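Local coordinates for protein probable N-glycosylase/DNA lyase (Thermotoga maritima, PDB 3N0U) that probably acts as a DNA repair enzyme of the helix-hairpin-helix superfamily, with a fold built mainly of alpha helices and without beta strands, at residues Arg22-Ala27 and Phe198-Gly203; Phe51-Phe56 and Arg70-Ile75; Asn118-Asp123 and Arg148-Glu153; His161-Met166 and Gly170-Ile175. All blocks are in the same frame, centred on the assembly; numbering follows the deposited sequence.

How the contacts relate
Contacts 1, 3 and 4 each involve a helix end marked by a glycine at positive phi; contact 2 alone joins two regular helices. None is wholly buried. Contact 1, whose centre lies about 17 Å from the centre of the chain, is a charged clasp built on one arginine, whereas contact 4, centred at about 18 Å, is mostly aliphatic. The centres of contacts 2 and 3 lie nearer, at about 13 and 12 Å: the former is polar, the latter a small apolar touch. They are joined by Glu53 and Asn149, and contact 3 reaches contact 1 through Glu153, which meets Ser201 and Gly203. Contacts 2, 3 and 4 lie within the loop closed by contact 1.

Contact 1 (Arg22-Ala27 and Phe198-Gly203)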
# COMPACT_ATOMS: atom_id res chain seq x y z
N ARG A 22 -3.09 2.41 23.52
CA ARG A 22 -3.44 3.74 23.99
C ARG A 22 -4.03 4.63 22.90
O ARG A 22 -4.78 5.56 23.21
CB ARG A 22 -2.23 4.45 24.59
CG ARG A 22 -1.68 3.85 25.87
CD ARG A 22 -0.49 4.67 26.35
NE ARG A 22 0.25 4.00 27.42
CZ ARG A 22 1.44 3.42 27.27
NH1 ARG A 22 2.07 3.44 26.10
NH2 ARG A 22 2.02 2.83 28.32
N ILE A 23 -3.69 4.36 21.64
CA ILE A 23 -4.26 5.16 20.55
C ILE A 23 -5.42 4.47 19.87
O ILE A 23 -6.05 5.05 18.99
CB ILE A 23 -3.20 5.61 19.48
CG1 ILE A 23 -2.45 4.45 18.85
CG2 ILE A 23 -2.20 6.59 20.10
CD1 ILE A 23 -3.23 3.63 17.84
N ARG A 24 -5.72 3.25 20.28
CA ARG A 24 -6.68 2.44 19.54
C ARG A 24 -8.06 3.08 19.46
O ARG A 24 -8.66 3.15 18.39
CB ARG A 24 -6.78 1.06 20.16
CG ARG A 24 -7.56 0.08 19.32
CD ARG A 24 -7.62 -1.27 20.05
NE ARG A 24 -7.96 -2.36 19.13
CZ ARG A 24 -7.50 -3.60 19.23
NH1 ARG A 24 -7.87 -4.48 18.33
NH2 ARG A 24 -6.70 -3.96 20.24
N GLU A 25 -8.56 3.57 20.59
CA GLU A 25 -9.93 4.06 20.62
C GLU A 25 -10.07 5.27 19.72
O GLU A 25 -11.03 5.39 18.97
CB GLU A 25 -10.32 4.44 22.04
CG GLU A 25 -11.72 4.99 22.18
CD GLU A 25 -12.00 5.51 23.58
OE1 GLU A 25 -12.64 6.59 23.71
OE2 GLU A 25 -11.59 4.85 24.56
N GLU A 26 -9.10 6.17 19.77
CA GLU A 26 -9.19 7.39 18.99
C GLU A 26 -8.96 7.15 17.51
O GLU A 26 -9.49 7.89 16.67
CB GLU A 26 -8.25 8.48 19.54
CG GLU A 26 -6.78 8.28 19.31
CD GLU A 26 -5.95 9.22 20.18
OE1 GLU A 26 -5.00 9.84 19.67
OE2 GLU A 26 -6.25 9.30 21.38
N ALA A 27 -8.13 6.17 17.18
CA ALA A 27 -7.78 5.90 15.80
C ALA A 27 -8.85 5.07 15.12
O ALA A 27 -9.01 5.14 13.91
CB ALA A 27 -6.43 5.21 15.70
N PHE A 198 -2.81 -8.19 18.84
CA PHE A 198 -3.56 -6.95 19.03
C PHE A 198 -5.05 -7.16 18.74
O PHE A 198 -5.88 -6.39 19.19
CB PHE A 198 -2.94 -5.91 18.08
CG PHE A 198 -3.44 -4.50 18.25
CD1 PHE A 198 -3.11 -3.77 19.37
CD2 PHE A 198 -4.18 -3.90 17.26
CE1 PHE A 198 -3.54 -2.45 19.52
CE2 PHE A 198 -4.62 -2.59 17.39
CZ PHE A 198 -4.28 -1.85 18.51
N GLY A 199 -5.39 -8.19 17.98
CA GLY A 199 -6.77 -8.41 17.59
C GLY A 199 -7.22 -7.68 16.32
O GLY A 199 -8.39 -7.33 16.20
N GLU A 200 -6.30 -7.44 15.39
CA GLU A 200 -6.66 -6.85 14.09
C GLU A 200 -6.05 -7.63 12.94
O GLU A 200 -5.00 -8.26 13.08
CB GLU A 200 -6.19 -5.39 13.97
CG GLU A 200 -6.81 -4.42 14.96
CD GLU A 200 -8.29 -4.16 14.71
OE1 GLU A 200 -8.73 -4.19 13.54
OE2 GLU A 200 -9.03 -3.90 15.70
N SER A 201 -6.70 -7.57 11.79
CA SER A 201 -6.14 -8.10 10.56
C SER A 201 -4.90 -7.30 10.17
O SER A 201 -4.78 -6.13 10.50
CB SER A 201 -7.16 -7.99 9.44
OG SER A 201 -7.38 -6.61 9.12
N PRO A 202 -3.96 -7.93 9.45
CA PRO A 202 -2.79 -7.20 8.97
C PRO A 202 -3.14 -5.90 8.23
O PRO A 202 -2.46 -4.88 8.41
CB PRO A 202 -2.12 -8.21 8.01
CG PRO A 202 -2.48 -9.55 8.61
CD PRO A 202 -3.90 -9.36 9.11
N GLY A 203 -4.19 -5.91 7.42
CA GLY A 203 -4.50 -4.76 6.60
C GLY A 203 -4.93 -3.56 7.43
O GLY A 203 -4.57 -2.40 7.12
O HOH W 1 -9.80 -1.60 17.09
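Charge pairing and hydrogen bonding concentrate on Arg24, which reaches from helix 13-44 to the end of helix 181-198. Its NH1 forms a salt bridge with Glu200, 2.9 Å to OE2, using the anti lone pair of that oxygen. A backbone acceptor adds to the grip: NH1 and NH2 both donate to the carbonyl of Phe198, with NH2 2.8 Å from Phe198 O. All these partners lie near the guanidinium plane, so they fix its rotation. A water bridges the two side chains, accepting from Arg24 NE at 2.9 Å and donating to Glu200 OE2, while NH2 has a further salt-bridge partner in Glu21.

Stacking uses one face of the guanidinium. It lies flat over the Phe198 ring, planes 8° apart, with CZ 3.8 Å from the ring centroid in a cation-pi contact. Arginine suits the place because its extended chain, CG anti to the backbone N (chi1 -169°), spans the gap and its flat cation can stack and bond at once. Phe198 also packs against Leu17 and Leu20 of helix 13-44.

Gly199, at phi 87°, is the C-prime residue of a Schellman motif ending helix 181-198; the arginine clasp ties this terminus to helix 13-44.

Contact 2 (Phe51-Phe56 and Arg70-Ile75)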
# COMPACT_ATOMS: atom_id res chain seq x y z
N PHE A 51 -7.33 0.67 -11.62
CA PHE A 51 -6.09 1.10 -12.26
C PHE A 51 -5.54 2.38 -11.64
O PHE A 51 -4.33 2.56 -11.49
CB PHE A 51 -6.28 1.31 -13.77
CG PHE A 51 -4.99 1.52 -14.48
CD1 PHE A 51 -4.53 2.80 -14.77
CD2 PHE A 51 -4.19 0.44 -14.78
CE1 PHE A 51 -3.32 2.98 -15.41
CE2 PHE A 51 -2.97 0.62 -15.39
CZ PHE A 51 -2.54 1.88 -15.70
N CYS A 52 -6.43 3.29 -11.28
CA CYS A 52 -5.98 4.53 -10.66
C CYS A 52 -5.37 4.25 -9.28
O CYS A 52 -4.40 4.89 -8.89
CB CYS A 52 -7.11 5.54 -10.58
SG CYS A 52 -7.59 6.18 -12.20
N GLU A 53 -5.92 3.28 -8.57
CA GLU A 53 -5.35 2.90 -7.28
C GLU A 53 -4.00 2.20 -7.47
O GLU A 53 -3.08 2.40 -6.71
CB GLU A 53 -6.30 1.99 -6.51
CG GLU A 53 -5.93 1.86 -5.03
CD GLU A 53 -6.07 3.19 -4.29
OE1 GLU A 53 -6.72 4.13 -4.81
OE2 GLU A 53 -5.47 3.31 -3.22
N LEU A 54 -3.89 1.35 -8.49
CA LEU A 54 -2.61 0.75 -8.79
C LEU A 54 -1.58 1.85 -9.10
O LEU A 54 -0.43 1.77 -8.66
CB LEU A 54 -2.74 -0.22 -9.98
CG LEU A 54 -1.46 -0.97 -10.31
CD1 LEU A 54 -1.08 -1.94 -9.18
CD2 LEU A 54 -1.65 -1.71 -11.63
N SER A 55 -2.00 2.87 -9.83
CA SER A 55 -1.11 4.00 -10.15
C SER A 55 -0.69 4.80 -8.91
O SER A 55 0.48 5.21 -8.79
CB SER A 55 -1.75 4.92 -11.19
OG SER A 55 -2.04 4.17 -12.37
N PHE A 56 -1.61 4.96 -7.96
CA PHE A 56 -1.29 5.58 -6.68
C PHE A 56 -0.16 4.80 -6.03
O PHE A 56 0.79 5.38 -5.51
CB PHE A 56 -2.53 5.62 -5.77
CG PHE A 56 -2.23 5.94 -4.34
CD1 PHE A 56 -2.11 7.25 -3.92
CD2 PHE A 56 -2.07 4.94 -3.40
CE1 PHE A 56 -1.83 7.56 -2.60
CE2 PHE A 56 -1.79 5.24 -2.08
CZ PHE A 56 -1.67 6.56 -1.68
N ARG A 70 -2.54 13.70 -3.66
CA ARG A 70 -2.59 14.90 -4.47
C ARG A 70 -2.46 14.58 -5.98
O ARG A 70 -3.17 15.15 -6.81
CB ARG A 70 -1.49 15.87 -4.05
CG ARG A 70 -1.49 17.15 -4.85
CD ARG A 70 -0.33 18.05 -4.48
NE ARG A 70 -0.45 19.33 -5.17
CZ ARG A 70 0.55 20.18 -5.35
NH1 ARG A 70 1.77 19.89 -4.92
NH2 ARG A 70 0.32 21.33 -5.99
N ALA A 71 -1.58 13.65 -6.32
CA ALA A 71 -1.42 13.27 -7.71
C ALA A 71 -2.70 12.64 -8.24
O ALA A 71 -3.15 12.95 -9.32
CB ALA A 71 -0.24 12.31 -7.89
N GLN A 72 -3.28 11.75 -7.45
CA GLN A 72 -4.50 11.07 -7.85
C GLN A 72 -5.63 12.08 -8.07
O GLN A 72 -6.38 11.99 -9.06
CB GLN A 72 -4.88 10.03 -6.80
CG GLN A 72 -5.85 9.00 -7.25
CD GLN A 72 -5.95 7.85 -6.27
OE1 GLN A 72 -5.62 8.00 -5.09
NE2 GLN A 72 -6.39 6.70 -6.73
N LYS A 73 -5.74 13.06 -7.18
CA LYS A 73 -6.77 14.09 -7.29
C LYS A 73 -6.60 14.91 -8.56
O LYS A 73 -7.57 15.17 -9.28
CB LYS A 73 -6.72 15.01 -6.06
CG LYS A 73 -7.68 16.21 -6.11
CD LYS A 73 -7.38 17.18 -4.95
CE LYS A 73 -5.95 17.77 -5.06
NZ LYS A 73 -5.46 18.45 -3.80
N GLU A 74 -5.36 15.29 -8.86
CA GLU A 74 -5.07 16.18 -9.99
C GLU A 74 -5.11 15.48 -11.34
O GLU A 74 -5.52 16.07 -12.33
CB GLU A 74 -3.73 16.89 -9.79
CG GLU A 74 -3.71 17.77 -8.54
CD GLU A 74 -2.65 18.87 -8.59
OE1 GLU A 74 -2.04 19.05 -9.66
OE2 GLU A 74 -2.45 19.54 -7.54
N ILE A 75 -4.71 14.22 -11.39
CA ILE A 75 -4.60 13.52 -12.66
C ILE A 75 -5.85 12.68 -12.96
O ILE A 75 -6.33 12.65 -14.08
CB ILE A 75 -3.33 12.66 -12.68
CG1 ILE A 75 -2.10 13.58 -12.67
CG2 ILE A 75 -3.31 11.73 -13.87
CD1 ILE A 75 -0.78 12.87 -12.35
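Gln72 lays its amide beside the base of Phe56, with OE1 3.8 Å from Phe56 CD1 and 4.0 Å from Phe56 CB. The side chains cross at about a right angle, yet amide and ring planes differ by only 14°. An extended chain, with CG anti to the backbone N (chi1 -163°), carries the amide from helix 65-75 over to helix 47-59.

At the other end of the amide, Gln72 NE2 donates to Glu53 OE1 at 3.2 Å. The bond is almost straight and lies in the amide plane, although it meets the carboxylate from above its plane. NE2 also passes 4.1 Å from Cys52 CB. Glutamine suits this place because it offers both a donor and an acceptor: Lys219 NZ donates a hydrogen bond to Gln72 OE1, forms a salt bridge with Glu53 OE1 and makes a cation-pi contact with Phe56. The second carboxylate oxygen of Glu53 is bonded by Asn149 ND2, so this largely buried acid is well satisfied and its negative charge is probably balanced by the lysine.

The axes of segments 51-56 and 70-75 approach to 10.2 Å, at 140° between their N-to-C directions, in two consecutive helices, as in a helical hairpin bridged by a polar side chain.

Contact 3 (Asn118-Asp123 and Arg148-Glu153); sequences NLVKGD and RNTGVE
Val120 meets Thr150 at the Schellman motif that closes helix 140-148, the helix that follows the sodium site of Val132, Ala135 and Ile138, at the end of helix 124-134 and the loop after it, in what is consistent with a helix-hairpin-helix element. Gly151 is the C-prime residue of the motif: its phi of 110° is one that glycine, lacking a CB, adopts easily. It turns the chain so that Gly151 N bonds Arg148 O at 2.9 Å, while Val152 N reaches back to Leu147 O.

The two side chains reach toward each other tip to tip. Val120 CG2 lies 3.9 Å from Thr150 CG2. The 3.5 Å from Val120 CG1 to Thr150 CB is tight and, like the still shorter approach of CG1 to Thr150 OG1, doubtful in detail; this hydroxyl is bonded to Leu147 O instead. Its place between the backbone N and the carbonyl carbon (chi1 74°) lets it serve that carbonyl in the preceding turn, while its methyl also lies against the valine. Threonine suits the place because its hydroxyl can serve Leu147 O while its methyl packs on Val120. Val152 adds a looser touch, its CG2 4.3 Å from Val120 O.

Asn149, next to Thr150, bonds Glu53 of contact 2. Leu50 of helix 47-59 packs on both Val120 and Thr150, Pro124 at the start of helix 124-134 touches Val152, and Phe38 of helix 13-44 packs on Asn149. The contact joins the end of helix 116-121 to the end of helix 140-148.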
# COMPACT_ATOMS: atom_id res chain seq x y z
N ASN A 118 -10.66 -9.23 -11.49
CA ASN A 118 -10.43 -10.61 -11.13
C ASN A 118 -9.27 -10.73 -10.13
O ASN A 118 -9.36 -11.48 -9.17
CB ASN A 118 -10.18 -11.44 -12.38
CG ASN A 118 -10.08 -12.92 -12.08
OD1 ASN A 118 -9.07 -13.38 -11.55
ND2 ASN A 118 -11.12 -13.66 -12.40
N LEU A 119 -8.20 -9.96 -10.32
CA LEU A 119 -7.06 -10.02 -9.40
C LEU A 119 -7.48 -9.65 -8.00
O LEU A 119 -7.06 -10.27 -7.03
CB LEU A 119 -5.92 -9.09 -9.84
CG LEU A 119 -4.97 -9.57 -10.92
CD1 LEU A 119 -4.15 -8.40 -11.42
CD2 LEU A 119 -4.08 -10.68 -10.39
N VAL A 120 -8.28 -8.60 -7.88
CA VAL A 120 -8.63 -8.10 -6.56
C VAL A 120 -9.54 -9.07 -5.81
O VAL A 120 -9.56 -9.11 -4.58
CB VAL A 120 -9.23 -6.68 -6.67
CG1 VAL A 120 -9.87 -6.28 -5.37
CG2 VAL A 120 -8.12 -5.72 -7.09
N LYS A 121 -10.24 -9.92 -6.56
CA LYS A 121 -11.15 -10.89 -5.98
C LYS A 121 -10.48 -12.25 -5.76
O LYS A 121 -11.06 -13.13 -5.11
CB LYS A 121 -12.37 -11.07 -6.89
CG LYS A 121 -13.27 -9.85 -6.97
CD LYS A 121 -14.08 -9.68 -5.70
CE LYS A 121 -15.06 -8.53 -5.83
NZ LYS A 121 -16.00 -8.48 -4.67
N GLY A 122 -9.30 -12.42 -6.34
CA GLY A 122 -8.63 -13.71 -6.30
C GLY A 122 -7.92 -13.96 -4.98
O GLY A 122 -8.01 -13.15 -4.06
N ASP A 123 -7.22 -15.09 -4.88
CA ASP A 123 -6.44 -15.37 -3.69
C ASP A 123 -5.40 -14.28 -3.59
O ASP A 123 -4.62 -14.09 -4.52
CB ASP A 123 -5.76 -16.72 -3.80
CG ASP A 123 -4.93 -17.05 -2.59
OD1 ASP A 123 -5.45 -17.74 -1.68
OD2 ASP A 123 -3.78 -16.60 -2.52
N ARG A 148 -4.43 -4.24 -0.35
CA ARG A 148 -5.02 -3.74 0.87
C ARG A 148 -5.98 -2.58 0.58
O ARG A 148 -7.07 -2.50 1.18
CB ARG A 148 -3.91 -3.29 1.82
CG ARG A 148 -4.33 -3.08 3.27
CD ARG A 148 -5.10 -1.77 3.52
NE ARG A 148 -4.39 -0.58 3.08
CZ ARG A 148 -3.52 0.11 3.82
NH1 ARG A 148 -3.21 -0.30 5.03
NH2 ARG A 148 -2.92 1.18 3.32
N ASN A 149 -5.56 -1.68 -0.32
CA ASN A 149 -6.35 -0.51 -0.65
C ASN A 149 -7.63 -0.85 -1.45
O ASN A 149 -8.46 0.03 -1.70
CB ASN A 149 -5.52 0.55 -1.37
CG ASN A 149 -4.65 1.35 -0.42
OD1 ASN A 149 -4.41 0.95 0.70
ND2 ASN A 149 -4.17 2.47 -0.87
N THR A 150 -7.80 -2.11 -1.84
CA THR A 150 -9.04 -2.56 -2.46
C THR A 150 -9.86 -3.42 -1.48
O THR A 150 -10.85 -4.02 -1.87
CB THR A 150 -8.78 -3.39 -3.74
OG1 THR A 150 -8.28 -4.70 -3.40
CG2 THR A 150 -7.82 -2.69 -4.64
N GLY A 151 -9.42 -3.47 -0.23
CA GLY A 151 -10.16 -4.13 0.83
C GLY A 151 -9.55 -5.41 1.37
O GLY A 151 -10.10 -6.01 2.30
N VAL A 152 -8.43 -5.86 0.80
CA VAL A 152 -7.79 -7.09 1.28
C VAL A 152 -7.19 -6.90 2.68
O VAL A 152 -6.50 -5.90 2.94
CB VAL A 152 -6.71 -7.60 0.30
CG1 VAL A 152 -5.90 -8.74 0.91
CG2 VAL A 152 -7.35 -8.04 -1.03
N GLU A 153 -7.46 -7.82 3.59
CA GLU A 153 -6.97 -7.67 4.95
C GLU A 153 -5.81 -8.59 5.33
O GLU A 153 -5.19 -8.39 6.38
CB GLU A 153 -8.14 -7.84 5.93
CG GLU A 153 -9.14 -6.67 5.84
CD GLU A 153 -10.26 -6.70 6.87
OE1 GLU A 153 -9.96 -6.74 8.09
OE2 GLU A 153 -11.44 -6.65 6.45

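Contact 4 (His161-Met166 and Gly170-Ile175); sequences HVLRLM and GLIQEI
Met166 and Leu171 lie directly against each other, CB to CB at 4.0 Å, their side chains crossing at about a right angle. Ile172 joins from beside them: its CD1 rests 3.9 Å from Met166 CB and 4.0 Å from Leu163 CD2, filling the groove between two successive turns of helix 160-168. Its CG1 branch stands between backbone N and carbonyl carbon (chi1 60°), which directs CD1 into that groove. Farther along, Ile175 spans Leu163 and Arg164: CG2 meets Leu163 CB at 3.9 Å, and CD1 touches the aliphatic part of Arg164, 3.5 Å from CG. Branched aliphatic side chains suit this surface, since Ile172 and Ile175 each cover two residues of the helix.

Backbone bonds hold the loop in place. Leu171 N donates to Met166 O at 2.8 Å, and a weak bond from Ile172 N shares the same oxygen. Gly170, with phi 77°, is the C-prime residue of a Schellman motif, and the Met166-Leu171 touch is its customary apolar partner pair. Outward, Val187 and Ile190 of helix 181-198 pack on Met166, Val194 on Leu171, and Trp179 on Leu163.

The Schellman bonds thus close the helix end at Gly170, while aliphatic packing lies between helix and following loop.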
# COMPACT_ATOMS: atom_id res chain seq x y z
N HIS A 161 8.82 2.59 7.27
CA HIS A 161 8.32 2.97 8.59
C HIS A 161 7.99 1.73 9.40
O HIS A 161 8.34 1.63 10.57
CB HIS A 161 7.06 3.84 8.50
CG HIS A 161 6.23 3.84 9.75
ND1 HIS A 161 6.70 4.29 10.96
CD2 HIS A 161 4.96 3.42 9.98
CE1 HIS A 161 5.76 4.17 11.88
NE2 HIS A 161 4.69 3.64 11.31
N VAL A 162 7.30 0.78 8.77
CA VAL A 162 6.92 -0.43 9.47
C VAL A 162 8.16 -1.25 9.80
O VAL A 162 8.27 -1.79 10.90
CB VAL A 162 5.91 -1.23 8.65
CG1 VAL A 162 5.67 -2.59 9.25
CG2 VAL A 162 4.61 -0.44 8.55
N LEU A 163 9.11 -1.35 8.87
CA LEU A 163 10.32 -2.15 9.12
C LEU A 163 11.15 -1.55 10.25
O LEU A 163 11.71 -2.27 11.07
CB LEU A 163 11.16 -2.28 7.86
CG LEU A 163 10.50 -3.12 6.77
CD1 LEU A 163 11.25 -2.98 5.46
CD2 LEU A 163 10.41 -4.59 7.18
N ARG A 164 11.21 -0.22 10.32
CA ARG A 164 11.96 0.40 11.40
C ARG A 164 11.29 0.18 12.74
O ARG A 164 11.98 0.02 13.74
CB ARG A 164 12.19 1.89 11.12
CG ARG A 164 13.29 2.13 10.06
CD ARG A 164 13.65 3.61 9.93
NE ARG A 164 12.45 4.44 9.90
CZ ARG A 164 11.93 4.99 8.80
NH1 ARG A 164 12.53 4.83 7.62
NH2 ARG A 164 10.82 5.71 8.89
N LEU A 165 9.96 0.15 12.77
CA LEU A 165 9.24 -0.19 14.00
C LEU A 165 9.53 -1.62 14.43
O LEU A 165 9.70 -1.90 15.62
CB LEU A 165 7.73 -0.05 13.84
CG LEU A 165 7.07 1.26 14.21
CD1 LEU A 165 5.58 1.10 14.02
CD2 LEU A 165 7.40 1.67 15.64
N MET A 166 9.56 -2.53 13.47
CA MET A 166 9.81 -3.92 13.78
C MET A 166 11.23 -4.11 14.30
O MET A 166 11.45 -4.89 15.20
CB MET A 166 9.59 -4.79 12.54
CG MET A 166 8.13 -4.83 12.09
SD MET A 166 7.92 -5.91 10.65
CE MET A 166 7.99 -7.51 11.46
N GLY A 170 12.61 -5.27 18.25
CA GLY A 170 13.25 -6.56 18.30
C GLY A 170 12.60 -7.65 17.48
O GLY A 170 12.95 -8.82 17.63
N LEU A 171 11.65 -7.30 16.61
CA LEU A 171 10.95 -8.31 15.82
C LEU A 171 11.81 -8.81 14.66
O LEU A 171 11.69 -9.96 14.23
CB LEU A 171 9.64 -7.74 15.28
CG LEU A 171 8.63 -7.36 16.36
CD1 LEU A 171 7.42 -6.73 15.73
CD2 LEU A 171 8.24 -8.59 17.16
N ILE A 172 12.66 -7.94 14.14
CA ILE A 172 13.61 -8.34 13.12
C ILE A 172 14.95 -7.75 13.51
O ILE A 172 15.00 -6.82 14.32
CB ILE A 172 13.20 -7.86 11.69
CG1 ILE A 172 13.10 -6.34 11.64
CG2 ILE A 172 11.88 -8.50 11.28
CD1 ILE A 172 12.64 -5.76 10.28
N GLN A 173 16.02 -8.31 12.97
CA GLN A 173 17.36 -7.90 13.37
C GLN A 173 17.92 -6.84 12.43
O GLN A 173 18.71 -5.99 12.85
CB GLN A 173 18.29 -9.11 13.43
CG GLN A 173 18.25 -9.86 14.76
CD GLN A 173 16.85 -10.30 15.14
OE1 GLN A 173 16.26 -11.17 14.49
NE2 GLN A 173 16.31 -9.70 16.20
N GLU A 174 17.51 -6.89 11.17
CA GLU A 174 17.99 -5.95 10.17
C GLU A 174 16.87 -5.54 9.22
O GLU A 174 15.94 -6.32 8.98
CB GLU A 174 19.13 -6.58 9.36
CG GLU A 174 18.72 -7.82 8.58
CD GLU A 174 19.91 -8.55 7.98
OE1 GLU A 174 20.53 -8.00 7.04
OE2 GLU A 174 20.23 -9.67 8.44
N ILE A 175 16.96 -4.33 8.69
CA ILE A 175 15.97 -3.85 7.73
C ILE A 175 16.40 -4.22 6.32
O ILE A 175 17.43 -3.75 5.83
CB ILE A 175 15.79 -2.34 7.83
CG1 ILE A 175 15.17 -1.98 9.19
CG2 ILE A 175 14.90 -1.83 6.71
CD1 ILE A 175 15.44 -0.56 9.62